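Local coordinates for DNA polymerase III beta subunit (PDB 2AVT), which probably forms a ring-shaped dimer that encircles DNA and slides along it, tethering the replicative polymerase to its template, at residues A[85-95]-A[106-114]. Residues are numbered along the deposited sequence; the frame is centred on the assembly and turned at random.
Sequences IISSLPDISIN and LTSGKSEIT
Asn-95 and Thr-107 form an antiparallel hydrogen-bonded pair, joined by two nearly straight bonds, Asn-95 N to Thr-107 O and Thr-107 N to Asn-95 O, both 2.9 Å, where strands 93-99 and 103-108 meet as a hairpin in the N-terminal domain of the beta subunit, a sliding-ring fold in which helices pack on an antiparallel sheet. Strand 103-108 then turns back into strand 111-116 through a type II' turn from Ser-108 to Ser-111, with Gly-109 at positive phi. The site illustrates how a helix is seated on such a sheet: the last turn of helix 79-88 and the loop after it pack on strands 103-108 and 111-116, which follow in sequence. Ile-85 CG2, held anti to the backbone N, lies over side chains from both strands, meeting Leu-106 CD1 at 3.7 Å and, less closely, Ile-113 CD1; the Ile-85 and Leu-106 side chains cross at about a right angle. Ile-86 CD1 touches the same Leu-106 methyl. Leu-89 CD2 packs on Ile-113 CD1 at 3.6 Å, and CD1 has a looser contact with Leu-106 CB. Its own CB rests on Ser-108 CB at 3.7 Å, and Pro-90 then lays its CG and CD beside Ser-111 CB. Strand 111-116 pairs on its outer side with a strand of the second subunit, so the sheet runs on across the subunit interface; there Ser-111 OG bonds Glu-313 of that subunit. In the loop after the helix, Asp-91 N donates a bent hydrogen bond, 2.9 Å long and 132° at the hydrogen, to Ser-108 OG, which chi1 of -179° places anti to its own N.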
loop_
_atom_site.group_PDB
_atom_site.type_symbol
_atom_site.label_atom_id
_atom_site.label_comp_id
_atom_site.label_asym_id
_atom_site.label_seq_id
_atom_site.Cartn_x
_atom_site.Cartn_y
_atom_site.Cartn_z
ATOM N N ILE A 85 4.498 4.360 -19.543
ATOM C CA ILE A 85 5.423 4.978 -20.492
ATOM C C ILE A 85 5.274 6.508 -20.483
ATOM O O ILE A 85 6.261 7.235 -20.311
ATOM C CB ILE A 85 5.201 4.434 -21.905
ATOM C CG1 ILE A 85 5.838 3.048 -22.008
ATOM C CG2 ILE A 85 5.823 5.366 -22.943
ATOM C CD1 ILE A 85 5.260 2.213 -23.088
ATOM N N ILE A 86 4.039 6.984 -20.627
ATOM C CA ILE A 86 3.752 8.414 -20.630
ATOM C C ILE A 86 4.253 9.056 -19.347
ATOM O O ILE A 86 4.874 10.118 -19.372
ATOM C CB ILE A 86 2.226 8.680 -20.768
ATOM C CG1 ILE A 86 1.764 8.280 -22.169
ATOM C CG2 ILE A 86 1.902 10.149 -20.469
ATOM C CD1 ILE A 86 2.412 9.093 -23.303
ATOM N N SER A 87 3.997 8.400 -18.221
ATOM C CA SER A 87 4.423 8.932 -16.930
ATOM C C SER A 87 5.938 8.950 -16.778
ATOM O O SER A 87 6.461 9.645 -15.914
ATOM C CB SER A 87 3.820 8.111 -15.781
ATOM O OG SER A 87 2.403 8.039 -15.881
ATOM N N SER A 88 6.640 8.183 -17.603
ATOM C CA SER A 88 8.092 8.120 -17.509
ATOM C C SER A 88 8.812 9.084 -18.445
ATOM O O SER A 88 10.029 9.242 -18.335
ATOM C CB SER A 88 8.589 6.709 -17.827
ATOM O OG SER A 88 8.687 6.539 -19.232
ATOM N N LEU A 89 8.081 9.717 -19.364
ATOM C CA LEU A 89 8.708 10.628 -20.326
ATOM C C LEU A 89 9.280 11.843 -19.618
ATOM O O LEU A 89 8.684 12.364 -18.675
ATOM C CB LEU A 89 7.717 11.014 -21.420
ATOM C CG LEU A 89 7.433 9.804 -22.324
ATOM C CD1 LEU A 89 6.360 10.141 -23.353
ATOM C CD2 LEU A 89 8.717 9.389 -23.022
ATOM N N PRO A 90 10.452 12.311 -20.078
ATOM C CA PRO A 90 11.188 13.449 -19.524
ATOM C C PRO A 90 10.641 14.879 -19.607
ATOM O O PRO A 90 10.613 15.575 -18.598
ATOM C CB PRO A 90 12.559 13.309 -20.186
ATOM C CG PRO A 90 12.198 12.861 -21.573
ATOM C CD PRO A 90 11.076 11.840 -21.330
ATOM N N ASP A 91 10.215 15.321 -20.786
ATOM C CA ASP A 91 9.727 16.692 -20.932
ATOM C C ASP A 91 8.261 16.977 -20.633
ATOM O O ASP A 91 7.407 16.086 -20.658
ATOM C CB ASP A 91 10.060 17.218 -22.328
ATOM C CG ASP A 91 11.440 17.854 -22.394
ATOM O OD1 ASP A 91 12.430 17.209 -21.968
ATOM O OD2 ASP A 91 11.536 19.002 -22.877
ATOM N N ILE A 92 7.989 18.250 -20.368
ATOM C CA ILE A 92 6.654 18.726 -20.043
ATOM C C ILE A 92 5.641 18.444 -21.142
ATOM O O ILE A 92 4.460 18.269 -20.861
ATOM C CB ILE A 92 6.672 20.245 -19.758
ATOM C CG1 ILE A 92 7.679 20.547 -18.646
ATOM C CG2 ILE A 92 5.287 20.714 -19.336
ATOM C CD1 ILE A 92 7.827 22.027 -18.312
ATOM N N SER A 93 6.093 18.397 -22.389
ATOM C CA SER A 93 5.183 18.134 -23.491
ATOM C C SER A 93 5.542 16.895 -24.292
ATOM O O SER A 93 6.713 16.568 -24.491
ATOM C CB SER A 93 5.092 19.349 -24.426
ATOM O OG SER A 93 6.372 19.784 -24.836
ATOM N N ILE A 94 4.506 16.214 -24.760
ATOM C CA ILE A 94 4.667 14.994 -25.523
ATOM C C ILE A 94 4.025 15.098 -26.886
ATOM O O ILE A 94 2.906 15.600 -27.023
ATOM C CB ILE A 94 4.028 13.805 -24.782
ATOM C CG1 ILE A 94 4.691 13.641 -23.417
ATOM C CG2 ILE A 94 4.179 12.533 -25.599
ATOM C CD1 ILE A 94 4.082 12.562 -22.572
ATOM N N ASN A 95 4.738 14.621 -27.896
ATOM C CA ASN A 95 4.228 14.622 -29.251
ATOM C C ASN A 95 3.876 13.174 -29.551
ATOM O O ASN A 95 4.681 12.276 -29.306
ATOM C CB ASN A 95 5.289 15.121 -30.225
ATOM C CG ASN A 95 4.727 15.397 -31.603
ATOM O OD1 ASN A 95 4.504 14.483 -32.395
ATOM N ND2 ASN A 95 4.482 16.669 -31.893
ATOM N N LEU A 106 6.139 8.271 -29.694
ATOM C CA LEU A 106 5.990 9.234 -28.622
ATOM C C LEU A 106 7.338 9.948 -28.478
ATOM O O LEU A 106 8.364 9.297 -28.244
ATOM C CB LEU A 106 5.650 8.513 -27.318
ATOM C CG LEU A 106 4.460 7.538 -27.330
ATOM C CD1 LEU A 106 4.382 6.812 -25.992
ATOM C CD2 LEU A 106 3.155 8.310 -27.586
ATOM N N THR A 107 7.333 11.272 -28.620
ATOM C CA THR A 107 8.560 12.050 -28.504
ATOM C C THR A 107 8.434 13.083 -27.398
ATOM O O THR A 107 7.485 13.881 -27.368
ATOM C CB THR A 107 8.893 12.775 -29.820
ATOM O OG1 THR A 107 9.055 11.810 -30.862
ATOM C CG2 THR A 107 10.191 13.573 -29.683
ATOM N N SER A 108 9.379 13.044 -26.470
ATOM C CA SER A 108 9.403 13.967 -25.350
ATOM C C SER A 108 10.863 14.262 -25.057
ATOM O O SER A 108 11.579 13.416 -24.527
ATOM C CB SER A 108 8.746 13.342 -24.118
ATOM O OG SER A 108 8.754 14.242 -23.025
ATOM N N GLY A 109 11.297 15.468 -25.400
ATOM C CA GLY A 109 12.682 15.831 -25.173
ATOM C C GLY A 109 13.541 15.020 -26.118
ATOM O O GLY A 109 13.219 14.885 -27.296
ATOM N N LYS A 110 14.616 14.447 -25.595
ATOM C CA LYS A 110 15.533 13.649 -26.399
ATOM C C LYS A 110 15.119 12.189 -26.440
ATOM O O LYS A 110 15.838 11.358 -26.997
ATOM C CB LYS A 110 16.940 13.745 -25.814
ATOM C CG LYS A 110 17.530 15.135 -25.875
ATOM C CD LYS A 110 18.462 15.358 -24.704
ATOM C CE LYS A 110 17.711 15.128 -23.399
ATOM N NZ LYS A 110 18.468 15.621 -22.220
ATOM N N SER A 111 13.963 11.879 -25.856
ATOM C CA SER A 111 13.485 10.505 -25.803
ATOM C C SER A 111 12.409 10.186 -26.834
ATOM O O SER A 111 11.403 10.893 -26.943
ATOM C CB SER A 111 12.957 10.197 -24.393
ATOM O OG SER A 111 12.658 8.819 -24.248
ATOM N N GLU A 112 12.643 9.131 -27.607
ATOM C CA GLU A 112 11.690 8.682 -28.613
ATOM C C GLU A 112 11.325 7.218 -28.358
ATOM O O GLU A 112 12.175 6.323 -28.456
ATOM C CB GLU A 112 12.261 8.806 -30.017
ATOM C CG GLU A 112 11.303 8.247 -31.058
ATOM C CD GLU A 112 11.859 8.280 -32.458
ATOM O OE1 GLU A 112 11.898 9.372 -33.057
ATOM O OE2 GLU A 112 12.264 7.208 -32.959
ATOM N N ILE A 113 10.056 6.991 -28.034
ATOM C CA ILE A 113 9.549 5.650 -27.740
ATOM C C ILE A 113 8.424 5.278 -28.699
ATOM O O ILE A 113 7.411 5.978 -28.792
ATOM C CB ILE A 113 9.020 5.570 -26.279
ATOM C CG1 ILE A 113 10.180 5.782 -25.302
ATOM C CG2 ILE A 113 8.346 4.208 -26.028
ATOM C CD1 ILE A 113 9.754 6.015 -23.862
ATOM N N THR A 114 8.610 4.186 -29.427
ATOM C CA THR A 114 7.594 3.735 -30.367
ATOM C C THR A 114 6.869 2.530 -29.783
ATOM O O THR A 114 7.505 1.594 -29.295
ATOM C CB THR A 114 8.226 3.352 -31.712
ATOM O OG1 THR A 114 9.022 4.447 -32.175
ATOM C CG2 THR A 114 7.147 3.025 -32.751
HETATM O O HOH W 1 9.573 17.749 -25.656
HETATM O O HOH W 2 6.387 11.663 -32.010
#